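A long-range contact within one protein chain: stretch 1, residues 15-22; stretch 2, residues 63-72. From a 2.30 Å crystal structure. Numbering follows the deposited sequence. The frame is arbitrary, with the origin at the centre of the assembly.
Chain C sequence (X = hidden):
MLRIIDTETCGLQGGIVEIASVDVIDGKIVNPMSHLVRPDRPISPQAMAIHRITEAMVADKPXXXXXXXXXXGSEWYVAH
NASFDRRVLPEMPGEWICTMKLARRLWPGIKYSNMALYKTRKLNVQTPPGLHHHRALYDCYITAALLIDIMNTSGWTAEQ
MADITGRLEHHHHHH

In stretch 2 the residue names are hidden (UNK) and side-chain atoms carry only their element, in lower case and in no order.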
# COMPACT_ATOMS: atom_id res chain seq x y z
N GLY C 15 5.62 -5.53 39.85
CA GLY C 15 6.32 -5.28 41.10
C GLY C 15 7.43 -4.27 40.90
O GLY C 15 8.34 -4.48 40.11
N ILE C 16 7.35 -3.16 41.62
CA ILE C 16 8.18 -2.00 41.34
C ILE C 16 9.27 -1.88 42.38
O ILE C 16 8.97 -1.89 43.59
CB ILE C 16 7.35 -0.73 41.41
CG1 ILE C 16 6.00 -0.95 40.70
CG2 ILE C 16 8.15 0.48 40.86
CD1 ILE C 16 6.13 -1.24 39.19
N VAL C 17 10.52 -1.77 41.93
CA VAL C 17 11.64 -1.58 42.86
C VAL C 17 12.29 -0.22 42.70
O VAL C 17 12.96 0.26 43.61
CB VAL C 17 12.71 -2.70 42.74
CG1 VAL C 17 12.09 -4.04 43.09
CG2 VAL C 17 13.29 -2.75 41.32
N GLU C 18 12.06 0.41 41.55
CA GLU C 18 12.54 1.78 41.33
C GLU C 18 11.66 2.50 40.30
O GLU C 18 11.24 1.91 39.31
CB GLU C 18 14.00 1.76 40.85
CG GLU C 18 14.76 3.07 41.11
CD GLU C 18 16.25 3.00 40.76
OE1 GLU C 18 16.64 2.16 39.91
OE2 GLU C 18 17.03 3.82 41.29
N ILE C 19 11.47 3.79 40.49
CA ILE C 19 10.89 4.63 39.46
C ILE C 19 11.65 5.94 39.40
O ILE C 19 12.24 6.40 40.40
CB ILE C 19 9.42 4.91 39.77
CG1 ILE C 19 8.76 5.63 38.59
CG2 ILE C 19 9.30 5.74 41.07
CD1 ILE C 19 7.22 5.76 38.72
N ALA C 20 11.63 6.57 38.23
CA ALA C 20 12.33 7.83 38.03
C ALA C 20 11.71 8.58 36.85
O ALA C 20 11.00 7.98 36.03
CB ALA C 20 13.79 7.57 37.76
N SER C 21 12.00 9.88 36.76
CA SER C 21 11.61 10.67 35.60
C SER C 21 12.53 11.88 35.36
O SER C 21 13.18 12.37 36.28
CB SER C 21 10.15 11.13 35.70
OG SER C 21 9.98 12.16 36.65
N VAL C 22 12.55 12.36 34.12
CA VAL C 22 13.05 13.69 33.82
C VAL C 22 12.05 14.40 32.93
O VAL C 22 11.18 13.76 32.32
CB VAL C 22 14.40 13.62 33.11
CG1 VAL C 22 15.50 13.18 34.07
CG2 VAL C 22 14.32 12.67 31.90
N UNK C 63 5.94 2.12 49.52
CA UNK C 63 5.20 1.40 48.48
C UNK C 63 5.00 2.29 47.26
O UNK C 63 5.11 3.51 47.37
c UNK C 63 3.44 0.54 51.50
c UNK C 63 3.83 0.95 48.99
c UNK C 63 3.88 0.14 50.27
c UNK C 63 4.28 -1.23 50.41
n UNK C 63 3.58 -0.47 52.41
c UNK C 63 4.79 -2.19 49.54
c UNK C 63 5.10 -3.46 50.04
c UNK C 63 4.88 -3.77 51.40
c UNK C 63 4.07 -1.58 51.77
c UNK C 63 4.39 -2.84 52.28
N UNK C 64 4.72 1.69 46.10
CA UNK C 64 4.53 2.46 44.88
C UNK C 64 3.41 3.51 45.02
O UNK C 64 3.56 4.64 44.55
c UNK C 64 5.48 3.25 42.10
c UNK C 64 3.04 0.70 43.73
c UNK C 64 4.25 2.40 42.33
c UNK C 64 4.30 1.56 43.61
N UNK C 65 2.33 3.13 45.70
CA UNK C 65 1.19 4.02 45.96
C UNK C 65 1.62 5.30 46.67
O UNK C 65 1.08 6.38 46.41
c UNK C 65 0.11 0.90 45.90
o UNK C 65 1.11 0.70 46.64
c UNK C 65 0.13 3.30 46.78
o UNK C 65 -0.32 0.06 45.08
c UNK C 65 -0.63 2.24 46.01
N UNK C 66 2.60 5.17 47.56
CA UNK C 66 3.07 6.27 48.40
C UNK C 66 3.87 7.27 47.58
O UNK C 66 4.02 8.42 47.96
o UNK C 66 3.86 3.94 51.13
c UNK C 66 3.21 4.82 50.51
o UNK C 66 1.99 5.03 50.71
c UNK C 66 3.96 5.72 49.52
N UNK C 67 4.40 6.80 46.46
CA UNK C 67 5.49 7.50 45.77
C UNK C 67 4.99 8.03 44.43
O UNK C 67 5.34 9.14 44.01
c UNK C 67 7.81 6.85 46.67
c UNK C 67 6.74 6.53 45.62
c UNK C 67 7.29 6.54 44.23
N UNK C 68 4.03 7.32 43.86
CA UNK C 68 3.52 7.66 42.53
C UNK C 68 2.95 9.09 42.39
O UNK C 68 3.16 9.73 41.36
c UNK C 68 2.57 6.58 41.94
c UNK C 68 1.18 6.68 42.53
c UNK C 68 3.90 6.51 39.75
c UNK C 68 2.53 6.68 40.41
N UNK C 69 2.32 9.62 43.46
CA UNK C 69 1.74 10.97 43.28
C UNK C 69 2.76 12.06 42.97
O UNK C 69 2.41 13.03 42.31
c UNK C 69 1.03 11.23 44.62
c UNK C 69 2.02 9.07 44.78
c UNK C 69 0.80 9.84 45.20
N UNK C 70 4.02 11.84 43.31
CA UNK C 70 5.08 12.82 43.01
C UNK C 70 5.37 12.96 41.53
O UNK C 70 5.94 13.95 41.09
c UNK C 70 5.72 13.32 46.10
n UNK C 70 5.80 12.76 47.35
c UNK C 70 6.37 12.45 43.74
n UNK C 70 6.61 11.33 45.98
c UNK C 70 6.23 12.41 45.23
c UNK C 70 6.34 11.56 47.25
N UNK C 71 4.91 11.98 40.77
CA UNK C 71 5.10 11.94 39.32
C UNK C 71 3.90 12.48 38.55
O UNK C 71 3.99 12.70 37.32
c UNK C 71 7.97 10.25 38.79
o UNK C 71 10.44 9.04 41.23
c UNK C 71 9.24 9.38 40.65
c UNK C 71 9.21 9.91 39.37
c UNK C 71 6.77 10.05 39.47
c UNK C 71 6.84 9.53 40.76
c UNK C 71 8.06 9.20 41.36
c UNK C 71 5.45 10.51 38.88
N UNK C 72 2.79 12.75 39.26
CA UNK C 72 1.66 13.49 38.66
C UNK C 72 2.08 14.87 38.19
O UNK C 72 3.11 15.41 38.63
c UNK C 72 0.48 13.62 39.63
c UNK C 72 -1.42 11.01 41.67
o UNK C 72 -1.74 8.67 41.32
c UNK C 72 -0.88 12.23 41.24
c UNK C 72 0.03 11.15 39.33
c UNK C 72 -0.13 12.31 40.08
c UNK C 72 -0.47 9.94 39.76
c UNK C 72 -1.20 9.87 40.92

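Position 63 carries ten side-chain atoms: one carbon, then fused five- and six-membered rings holding eight carbons and one nitrogen. None comes within 7 Å of stretch 1, and CA-to-CB points away. A fused ring system with one nitrogen is Trp-63.

Position 64 has four carbons, forked at the first, one arm two carbons long, and they touch Ile-16; the fork defines isoleucine. The CA-to-CB bond of Ile-64 points toward stretch 1, and its CD1 lies 4.0 Å from CG2 of Ile-16, an apolar contact.

Position 65 has three carbons, the third bearing two oxygens, out of reach of stretch 1: a carboxylate on a two-carbon arm, Glu-65. Position 66 is one carbon shorter, two carbons with two oxygens on the second, also out of reach, hence Asp-66. Its OD2 accepts a hydrogen bond from Trp-63 N at 3.2 Å, with an N-H...acceptor angle of 139°.

At position 67 one carbon carries two more, no heteroatom is present, and the group touches Ile-19. This is Val-67, whose CG1 sits 3.8 Å from CG2 of Ile-19. Position 68 again has four carbons forked at the first with one longer arm, also touching Ile-19: Ile-68. Its CA-to-CB bond runs sideways, yet the end of the chain comes nearer, bringing CD1 to 3.6 Å from CD1 of Ile-19.

Position 69 has three carbons closing a ring onto the backbone N, position 70 one carbon and a five-membered ring of three carbons and two nitrogens. Neither touches stretch 1. They are Pro-69 and His-70.

Position 71 shows one carbon, then a six-carbon ring bearing one oxygen; its CA-to-CB bond points toward stretch 1, and it touches Ile-19, Ala-20 and Ser-21. It is Tyr-71. CD1 of Ile-19 stands 4.3 Å from the centroid of the Tyr-71 ring, 7° off the normal, a CH-pi contact over the face. OG of Ser-21 approaches the ring edge, 3.5 Å from CD1 of Tyr-71. The OH of Tyr-71 is 3.3 Å from O of Ile-19, and is hydrogen-bonded elsewhere in the structure.

Position 72 has the same atoms, but out of reach: Tyr-72.

The contact works mainly by apolar packing, with 321 Å² buried over both sides. From Glu-18 to Ser-21 CA-to-CB bonds alternate, Ile-19 and Ser-21 toward stretch 2, Glu-18 and Ala-20 away; Ile-16, also toward, precedes the corner at Val-17, outside that alternation. Ile-19 is the hub, touching Val-67, Ile-68 and Tyr-71. Backbone bonds from Val-67 N and Ile-68 N to Ile-64 O, and Tyr-71 N to Ile-68 O, shape the turns carrying these side chains.

Stretch 2 63-72: WIEDVIPHYY
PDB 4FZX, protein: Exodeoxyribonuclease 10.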